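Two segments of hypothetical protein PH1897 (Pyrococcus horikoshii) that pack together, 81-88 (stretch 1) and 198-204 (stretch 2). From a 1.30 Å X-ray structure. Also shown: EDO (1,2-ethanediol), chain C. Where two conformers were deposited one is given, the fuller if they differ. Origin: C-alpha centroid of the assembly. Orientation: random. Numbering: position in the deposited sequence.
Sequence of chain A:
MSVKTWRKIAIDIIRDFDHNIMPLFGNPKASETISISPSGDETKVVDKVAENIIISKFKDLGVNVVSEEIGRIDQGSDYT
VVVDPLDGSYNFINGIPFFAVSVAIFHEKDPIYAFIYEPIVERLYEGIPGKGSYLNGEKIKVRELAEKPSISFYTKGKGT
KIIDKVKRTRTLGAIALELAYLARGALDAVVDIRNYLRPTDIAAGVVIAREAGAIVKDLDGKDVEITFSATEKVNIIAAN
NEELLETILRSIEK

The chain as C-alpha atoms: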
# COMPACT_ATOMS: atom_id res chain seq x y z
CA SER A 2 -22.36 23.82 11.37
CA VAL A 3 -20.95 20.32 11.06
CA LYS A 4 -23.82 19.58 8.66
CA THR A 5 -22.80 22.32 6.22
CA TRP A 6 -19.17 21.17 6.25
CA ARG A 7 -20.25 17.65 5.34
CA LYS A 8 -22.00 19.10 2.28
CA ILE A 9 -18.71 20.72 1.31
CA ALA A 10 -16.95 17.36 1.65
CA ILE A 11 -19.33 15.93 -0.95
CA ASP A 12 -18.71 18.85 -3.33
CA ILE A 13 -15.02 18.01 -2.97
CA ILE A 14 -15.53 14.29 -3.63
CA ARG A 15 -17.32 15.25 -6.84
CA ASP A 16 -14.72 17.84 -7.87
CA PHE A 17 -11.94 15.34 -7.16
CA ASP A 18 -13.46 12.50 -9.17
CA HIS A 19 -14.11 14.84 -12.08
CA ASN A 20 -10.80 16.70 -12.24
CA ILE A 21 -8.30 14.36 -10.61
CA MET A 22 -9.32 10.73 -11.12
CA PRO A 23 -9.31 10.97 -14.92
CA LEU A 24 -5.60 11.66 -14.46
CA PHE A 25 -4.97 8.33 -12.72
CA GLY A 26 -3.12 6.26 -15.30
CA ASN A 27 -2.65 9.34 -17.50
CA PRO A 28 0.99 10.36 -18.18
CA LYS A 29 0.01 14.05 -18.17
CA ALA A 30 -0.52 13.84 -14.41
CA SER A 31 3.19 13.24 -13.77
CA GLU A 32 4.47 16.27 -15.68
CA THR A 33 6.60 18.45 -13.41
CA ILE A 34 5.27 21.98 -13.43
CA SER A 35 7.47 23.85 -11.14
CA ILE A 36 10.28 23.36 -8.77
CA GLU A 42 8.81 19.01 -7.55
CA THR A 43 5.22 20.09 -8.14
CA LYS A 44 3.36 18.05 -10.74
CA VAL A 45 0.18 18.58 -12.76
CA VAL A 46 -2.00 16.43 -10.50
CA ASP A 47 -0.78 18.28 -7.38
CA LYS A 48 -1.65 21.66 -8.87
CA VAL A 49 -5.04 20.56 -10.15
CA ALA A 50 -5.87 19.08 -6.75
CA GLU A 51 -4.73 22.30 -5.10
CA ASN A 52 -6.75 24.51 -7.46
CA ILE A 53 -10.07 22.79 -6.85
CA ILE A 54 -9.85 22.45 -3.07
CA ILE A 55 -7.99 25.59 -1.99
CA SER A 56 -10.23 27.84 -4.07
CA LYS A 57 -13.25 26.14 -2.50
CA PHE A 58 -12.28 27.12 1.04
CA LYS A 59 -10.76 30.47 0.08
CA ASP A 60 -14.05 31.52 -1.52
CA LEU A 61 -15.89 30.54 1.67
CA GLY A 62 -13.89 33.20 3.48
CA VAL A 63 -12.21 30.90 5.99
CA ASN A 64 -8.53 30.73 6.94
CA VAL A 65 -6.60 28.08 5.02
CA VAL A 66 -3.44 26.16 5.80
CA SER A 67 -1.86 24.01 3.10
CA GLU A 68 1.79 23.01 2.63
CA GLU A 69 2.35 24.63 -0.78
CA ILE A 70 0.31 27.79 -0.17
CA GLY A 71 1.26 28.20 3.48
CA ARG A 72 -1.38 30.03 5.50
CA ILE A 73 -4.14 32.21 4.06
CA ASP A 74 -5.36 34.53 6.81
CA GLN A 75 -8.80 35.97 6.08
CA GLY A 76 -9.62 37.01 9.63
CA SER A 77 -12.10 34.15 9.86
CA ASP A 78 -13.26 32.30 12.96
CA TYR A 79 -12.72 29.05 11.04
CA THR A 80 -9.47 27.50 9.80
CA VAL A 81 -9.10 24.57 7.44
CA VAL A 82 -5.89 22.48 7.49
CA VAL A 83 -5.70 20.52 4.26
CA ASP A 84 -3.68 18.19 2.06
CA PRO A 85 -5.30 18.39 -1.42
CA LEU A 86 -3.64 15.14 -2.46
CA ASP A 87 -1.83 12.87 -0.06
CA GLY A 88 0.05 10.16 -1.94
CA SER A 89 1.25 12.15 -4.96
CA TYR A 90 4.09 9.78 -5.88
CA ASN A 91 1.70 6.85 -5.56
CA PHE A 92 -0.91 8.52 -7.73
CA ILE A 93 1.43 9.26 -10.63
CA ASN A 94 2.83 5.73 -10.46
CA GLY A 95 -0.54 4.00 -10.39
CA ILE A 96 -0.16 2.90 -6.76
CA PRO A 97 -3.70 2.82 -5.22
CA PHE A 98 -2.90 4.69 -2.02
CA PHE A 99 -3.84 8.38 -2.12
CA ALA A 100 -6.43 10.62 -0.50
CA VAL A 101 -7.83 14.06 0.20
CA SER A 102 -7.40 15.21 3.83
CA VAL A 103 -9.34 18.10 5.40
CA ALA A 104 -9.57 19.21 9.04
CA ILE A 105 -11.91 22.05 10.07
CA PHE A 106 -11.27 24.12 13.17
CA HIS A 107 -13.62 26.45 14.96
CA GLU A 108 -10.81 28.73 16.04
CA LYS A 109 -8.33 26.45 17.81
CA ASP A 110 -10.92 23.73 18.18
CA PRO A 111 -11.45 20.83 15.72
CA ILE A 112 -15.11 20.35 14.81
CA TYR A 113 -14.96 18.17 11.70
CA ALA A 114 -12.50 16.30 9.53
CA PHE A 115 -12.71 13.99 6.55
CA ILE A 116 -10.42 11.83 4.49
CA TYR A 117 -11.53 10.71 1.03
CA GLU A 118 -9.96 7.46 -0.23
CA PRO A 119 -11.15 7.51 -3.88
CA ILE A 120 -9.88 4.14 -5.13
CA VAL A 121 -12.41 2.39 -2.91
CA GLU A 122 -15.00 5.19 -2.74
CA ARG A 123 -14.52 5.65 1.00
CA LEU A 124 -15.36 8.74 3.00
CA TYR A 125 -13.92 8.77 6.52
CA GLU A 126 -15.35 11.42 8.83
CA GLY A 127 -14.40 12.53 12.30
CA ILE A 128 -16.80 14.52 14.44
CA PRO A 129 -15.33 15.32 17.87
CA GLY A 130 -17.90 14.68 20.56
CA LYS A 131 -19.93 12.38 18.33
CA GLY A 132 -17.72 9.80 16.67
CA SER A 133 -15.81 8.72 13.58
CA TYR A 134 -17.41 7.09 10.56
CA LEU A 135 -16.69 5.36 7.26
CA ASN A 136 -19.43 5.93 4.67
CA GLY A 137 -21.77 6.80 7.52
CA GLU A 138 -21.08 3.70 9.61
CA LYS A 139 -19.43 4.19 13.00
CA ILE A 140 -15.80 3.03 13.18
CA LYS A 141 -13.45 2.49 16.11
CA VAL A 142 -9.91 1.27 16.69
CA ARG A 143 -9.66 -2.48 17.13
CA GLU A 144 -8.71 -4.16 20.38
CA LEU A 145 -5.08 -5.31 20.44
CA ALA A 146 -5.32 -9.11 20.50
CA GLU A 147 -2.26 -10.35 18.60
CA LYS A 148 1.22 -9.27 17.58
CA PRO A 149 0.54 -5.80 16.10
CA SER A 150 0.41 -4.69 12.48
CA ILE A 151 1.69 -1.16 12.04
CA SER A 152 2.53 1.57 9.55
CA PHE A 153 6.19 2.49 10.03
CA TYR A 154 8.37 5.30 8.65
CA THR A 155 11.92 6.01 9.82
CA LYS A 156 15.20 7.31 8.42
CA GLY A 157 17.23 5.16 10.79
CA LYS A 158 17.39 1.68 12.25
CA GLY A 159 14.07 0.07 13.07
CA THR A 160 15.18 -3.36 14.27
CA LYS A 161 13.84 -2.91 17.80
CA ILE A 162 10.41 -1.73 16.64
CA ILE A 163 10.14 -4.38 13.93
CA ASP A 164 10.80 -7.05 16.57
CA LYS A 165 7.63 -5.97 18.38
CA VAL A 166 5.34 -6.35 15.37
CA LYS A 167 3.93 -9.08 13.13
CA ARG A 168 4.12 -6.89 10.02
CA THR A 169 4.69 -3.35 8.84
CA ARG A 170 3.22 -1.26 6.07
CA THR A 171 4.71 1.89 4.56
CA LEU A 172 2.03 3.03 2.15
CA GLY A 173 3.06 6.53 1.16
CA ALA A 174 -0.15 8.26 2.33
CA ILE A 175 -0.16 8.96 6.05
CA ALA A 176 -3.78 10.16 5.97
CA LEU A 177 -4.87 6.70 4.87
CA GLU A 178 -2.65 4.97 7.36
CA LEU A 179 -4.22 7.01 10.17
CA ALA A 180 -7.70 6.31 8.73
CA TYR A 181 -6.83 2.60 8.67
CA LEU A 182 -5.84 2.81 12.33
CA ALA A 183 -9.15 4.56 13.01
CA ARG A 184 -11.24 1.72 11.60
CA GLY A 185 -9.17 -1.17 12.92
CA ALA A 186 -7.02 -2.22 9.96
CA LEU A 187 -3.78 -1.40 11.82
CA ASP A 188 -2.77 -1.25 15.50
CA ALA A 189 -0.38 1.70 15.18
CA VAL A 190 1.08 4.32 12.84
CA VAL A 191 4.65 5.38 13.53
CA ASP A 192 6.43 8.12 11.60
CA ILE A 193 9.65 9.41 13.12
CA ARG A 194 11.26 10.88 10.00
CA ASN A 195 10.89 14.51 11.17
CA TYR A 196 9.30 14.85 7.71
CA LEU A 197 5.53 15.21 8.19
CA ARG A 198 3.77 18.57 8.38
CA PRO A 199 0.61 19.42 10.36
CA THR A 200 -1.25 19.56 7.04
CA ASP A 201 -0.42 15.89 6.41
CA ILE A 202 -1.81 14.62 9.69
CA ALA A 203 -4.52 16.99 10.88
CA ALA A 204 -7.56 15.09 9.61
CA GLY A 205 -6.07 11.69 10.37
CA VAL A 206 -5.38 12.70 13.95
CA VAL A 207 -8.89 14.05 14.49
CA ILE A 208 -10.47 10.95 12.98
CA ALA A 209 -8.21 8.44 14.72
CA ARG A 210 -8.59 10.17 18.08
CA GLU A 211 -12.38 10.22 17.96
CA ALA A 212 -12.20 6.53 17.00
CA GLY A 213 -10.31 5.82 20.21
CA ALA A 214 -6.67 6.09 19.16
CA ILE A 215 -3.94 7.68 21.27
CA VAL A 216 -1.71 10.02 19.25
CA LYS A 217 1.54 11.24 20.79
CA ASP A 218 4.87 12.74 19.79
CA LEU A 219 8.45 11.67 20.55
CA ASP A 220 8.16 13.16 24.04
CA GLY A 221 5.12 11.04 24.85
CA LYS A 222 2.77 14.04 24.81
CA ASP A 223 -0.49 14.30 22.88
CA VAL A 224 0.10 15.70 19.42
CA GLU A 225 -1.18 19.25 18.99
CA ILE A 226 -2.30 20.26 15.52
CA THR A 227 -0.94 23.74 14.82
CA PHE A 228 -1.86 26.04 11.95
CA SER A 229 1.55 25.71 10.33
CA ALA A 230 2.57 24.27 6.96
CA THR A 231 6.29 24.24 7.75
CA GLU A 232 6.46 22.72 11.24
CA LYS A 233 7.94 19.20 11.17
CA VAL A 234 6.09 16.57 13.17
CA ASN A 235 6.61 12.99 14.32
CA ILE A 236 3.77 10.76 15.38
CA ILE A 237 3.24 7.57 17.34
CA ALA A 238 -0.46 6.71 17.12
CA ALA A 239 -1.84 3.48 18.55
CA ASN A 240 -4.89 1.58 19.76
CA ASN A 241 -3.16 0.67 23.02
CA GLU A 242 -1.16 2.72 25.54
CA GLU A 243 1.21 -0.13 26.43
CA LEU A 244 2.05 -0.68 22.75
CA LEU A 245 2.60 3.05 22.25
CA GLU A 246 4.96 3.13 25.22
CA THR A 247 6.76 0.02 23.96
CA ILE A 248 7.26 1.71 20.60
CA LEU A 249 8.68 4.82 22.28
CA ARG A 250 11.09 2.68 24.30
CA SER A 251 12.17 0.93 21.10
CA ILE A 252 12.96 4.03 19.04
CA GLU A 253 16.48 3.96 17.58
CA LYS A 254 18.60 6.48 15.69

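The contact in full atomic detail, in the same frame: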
# COMPACT_ATOMS: atom_id res chain seq x y z
N VAL A 81 -9.12 25.90 8.03
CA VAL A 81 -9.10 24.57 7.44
C VAL A 81 -7.64 24.19 7.18
O VAL A 81 -6.88 24.97 6.59
CB VAL A 81 -9.93 24.54 6.13
CG1 VAL A 81 -11.35 25.00 6.41
CG2 VAL A 81 -9.28 25.41 5.06
N VAL A 82 -7.25 23.01 7.65
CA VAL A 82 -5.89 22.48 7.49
C VAL A 82 -6.05 21.33 6.51
O VAL A 82 -6.64 20.29 6.84
CB VAL A 82 -5.35 21.98 8.84
CG1 VAL A 82 -3.95 21.41 8.67
CG2 VAL A 82 -5.33 23.14 9.84
N VAL A 83 -5.50 21.50 5.31
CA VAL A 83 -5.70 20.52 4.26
C VAL A 83 -4.51 20.03 3.46
O VAL A 83 -3.49 20.70 3.33
CB VAL A 83 -6.75 21.10 3.26
CG1 VAL A 83 -6.23 22.39 2.66
CG2 VAL A 83 -7.05 20.10 2.16
N ASP A 84 -4.66 18.81 2.95
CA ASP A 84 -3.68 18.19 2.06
C ASP A 84 -4.56 17.82 0.87
O ASP A 84 -5.31 16.84 0.91
CB ASP A 84 -3.07 16.93 2.67
CG ASP A 84 -1.97 16.35 1.79
OD1 ASP A 84 -1.82 16.83 0.65
OD2 ASP A 84 -1.25 15.43 2.24
N PRO A 85 -4.51 18.62 -0.21
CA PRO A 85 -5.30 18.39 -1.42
C PRO A 85 -5.13 17.00 -2.03
O PRO A 85 -6.06 16.44 -2.61
CB PRO A 85 -4.82 19.49 -2.36
CG PRO A 85 -4.42 20.58 -1.43
CD PRO A 85 -3.69 19.83 -0.34
N LEU A 86 -3.92 16.46 -1.93
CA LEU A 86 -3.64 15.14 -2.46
C LEU A 86 -2.48 14.50 -1.73
O LEU A 86 -1.32 14.82 -1.97
CB LEU A 86 -3.33 15.18 -3.96
CG LEU A 86 -2.97 13.83 -4.60
CD1 LEU A 86 -4.17 12.91 -4.60
CD2 LEU A 86 -2.46 14.06 -6.02
N ASP A 87 -2.82 13.61 -0.81
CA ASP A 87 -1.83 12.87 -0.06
C ASP A 87 -1.56 11.64 -0.91
O ASP A 87 -2.49 11.00 -1.39
CB ASP A 87 -2.39 12.44 1.30
CG ASP A 87 -1.33 11.84 2.20
OD1 ASP A 87 -0.18 11.69 1.75
OD2 ASP A 87 -1.66 11.52 3.36
N GLY A 88 -0.29 11.32 -1.13
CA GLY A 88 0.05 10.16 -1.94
C GLY A 88 0.32 10.51 -3.39
O GLY A 88 0.01 9.75 -4.30
N ARG A 198 4.19 17.21 8.06
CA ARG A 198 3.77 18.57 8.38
C ARG A 198 2.38 18.46 9.00
O ARG A 198 1.70 17.44 8.82
CB ARG A 198 3.70 19.43 7.12
CG ARG A 198 4.99 19.46 6.32
CD ARG A 198 6.11 20.12 7.10
NE ARG A 198 6.46 21.43 6.56
CZ ARG A 198 7.00 21.62 5.36
NH1 ARG A 198 7.26 20.58 4.57
NH2 ARG A 198 7.28 22.84 4.94
N PRO A 199 1.94 19.48 9.75
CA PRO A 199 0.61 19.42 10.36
C PRO A 199 -0.49 19.18 9.32
O PRO A 199 -1.49 18.52 9.60
CB PRO A 199 0.48 20.78 11.04
CG PRO A 199 1.89 21.09 11.42
CD PRO A 199 2.65 20.70 10.17
N THR A 200 -0.29 19.72 8.12
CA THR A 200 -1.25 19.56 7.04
C THR A 200 -1.42 18.10 6.61
O THR A 200 -2.49 17.70 6.14
CB THR A 200 -0.84 20.40 5.81
OG1 THR A 200 0.54 20.15 5.50
CG2 THR A 200 -1.02 21.89 6.10
N ASP A 201 -0.37 17.31 6.78
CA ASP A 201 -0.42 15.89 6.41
C ASP A 201 -1.24 15.06 7.38
O ASP A 201 -1.93 14.12 6.98
CB ASP A 201 0.99 15.28 6.40
CG ASP A 201 1.88 15.84 5.33
OD1 ASP A 201 1.41 16.02 4.18
OD2 ASP A 201 3.07 16.09 5.62
N ILE A 202 -1.16 15.41 8.66
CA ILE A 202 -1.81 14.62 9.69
C ILE A 202 -3.05 15.14 10.39
O ILE A 202 -3.69 14.40 11.12
CB ILE A 202 -0.79 14.28 10.81
CG1 ILE A 202 -0.34 15.57 11.50
CG2 ILE A 202 0.41 13.56 10.21
CD1 ILE A 202 0.49 15.34 12.75
N ALA A 203 -3.39 16.41 10.18
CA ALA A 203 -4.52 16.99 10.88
C ALA A 203 -5.81 16.17 10.87
O ALA A 203 -6.33 15.81 11.93
CB ALA A 203 -4.79 18.39 10.36
N ALA A 204 -6.32 15.85 9.69
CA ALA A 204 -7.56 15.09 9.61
C ALA A 204 -7.41 13.69 10.19
O ALA A 204 -8.29 13.21 10.90
CB ALA A 204 -8.03 15.02 8.16
C1 EDO C . 3.53 12.82 3.38
O1 EDO C . 3.29 13.09 2.01
C2 EDO C . 2.23 12.30 4.03
O2 EDO C . 1.80 11.09 3.38
O HOH W 1 -5.23 17.49 6.87
O HOH W 2 -2.42 14.04 4.28

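The contact sets residues 81-84 of a β-strand that begins earlier in the chain against the first turns of a helix that begins at Pro-199. The strand and helix axes cross at 104° and approach to 6.4 Å, so the two elements meet over a short length; the nearest CA atoms are those of Val-83 and Thr-200, 5.3 Å apart. No direct hydrogen bond joins the stretches. The contact rests on apolar packing and bridging water, and it also brings two acidic side chains close together.

The apolar part centres on Val-82, whose CA-to-CB bond points toward the helix. Its CG1 lies 3.6 Å from Ala-203 CB, 3.7 Å from Thr-200 CA and 3.9 Å from Thr-200 CG2, and so rests on the helix surface between two residues three positions apart, nearly one turn. A branched valine suits a strand and fills this space, while the single methyl of Ala-203, also directed toward the strand, lets the backbones come close. Thr-200 contributes its methyl to the same patch, and its CB packs 3.6 Å from Val-83 O. The side chain of Val-83 points away, as strand alternation requires, so this residue meets the helix through its backbone.

Water completes the polar side. Water 1 donates hydrogen bonds to Val-82 O (3.1 Å) and Thr-200 O (2.8 Å), linking strand and helix carbonyls that do not bond each other directly; it also accepts a weak bond from Ala-204 N at 3.4 Å. Water 2 lies 2.7 Å from Asp-84 OD2 and 2.7 Å from Asp-201 O, bridging a strand carboxylate and a helix carbonyl.

The acidic residues form the part of the contact where like charges come close. Asp-84 OD2 and Asp-201 OD1 are 3.3 Å apart, two acceptors of like charge with no hydrogen bond between them. Asp-84 also packs its CB 3.6 Å from Thr-200 O, and its other carboxylate oxygen, OD1, accepts a weak hydrogen bond from Leu-86 N (3.3 Å), across the corner at Pro-85. A proline fits such a turn because its ring restricts phi, here -55°.

Asp-201 has a second role at the start of the helix: its OD2 accepts a hydrogen bond from Arg-198 N at 2.9 Å, while Asp-201 N donates to Arg-198 O, also at 2.9 Å. Aspartate is well suited to satisfying a free backbone NH here. Asp-87 is more peripheral to the helix, with OD2 4.5 Å from Asp-201 O; its OD1 accepts a 2.6 Å hydrogen bond from O2 of the ethanediol, probably a crystallisation additive.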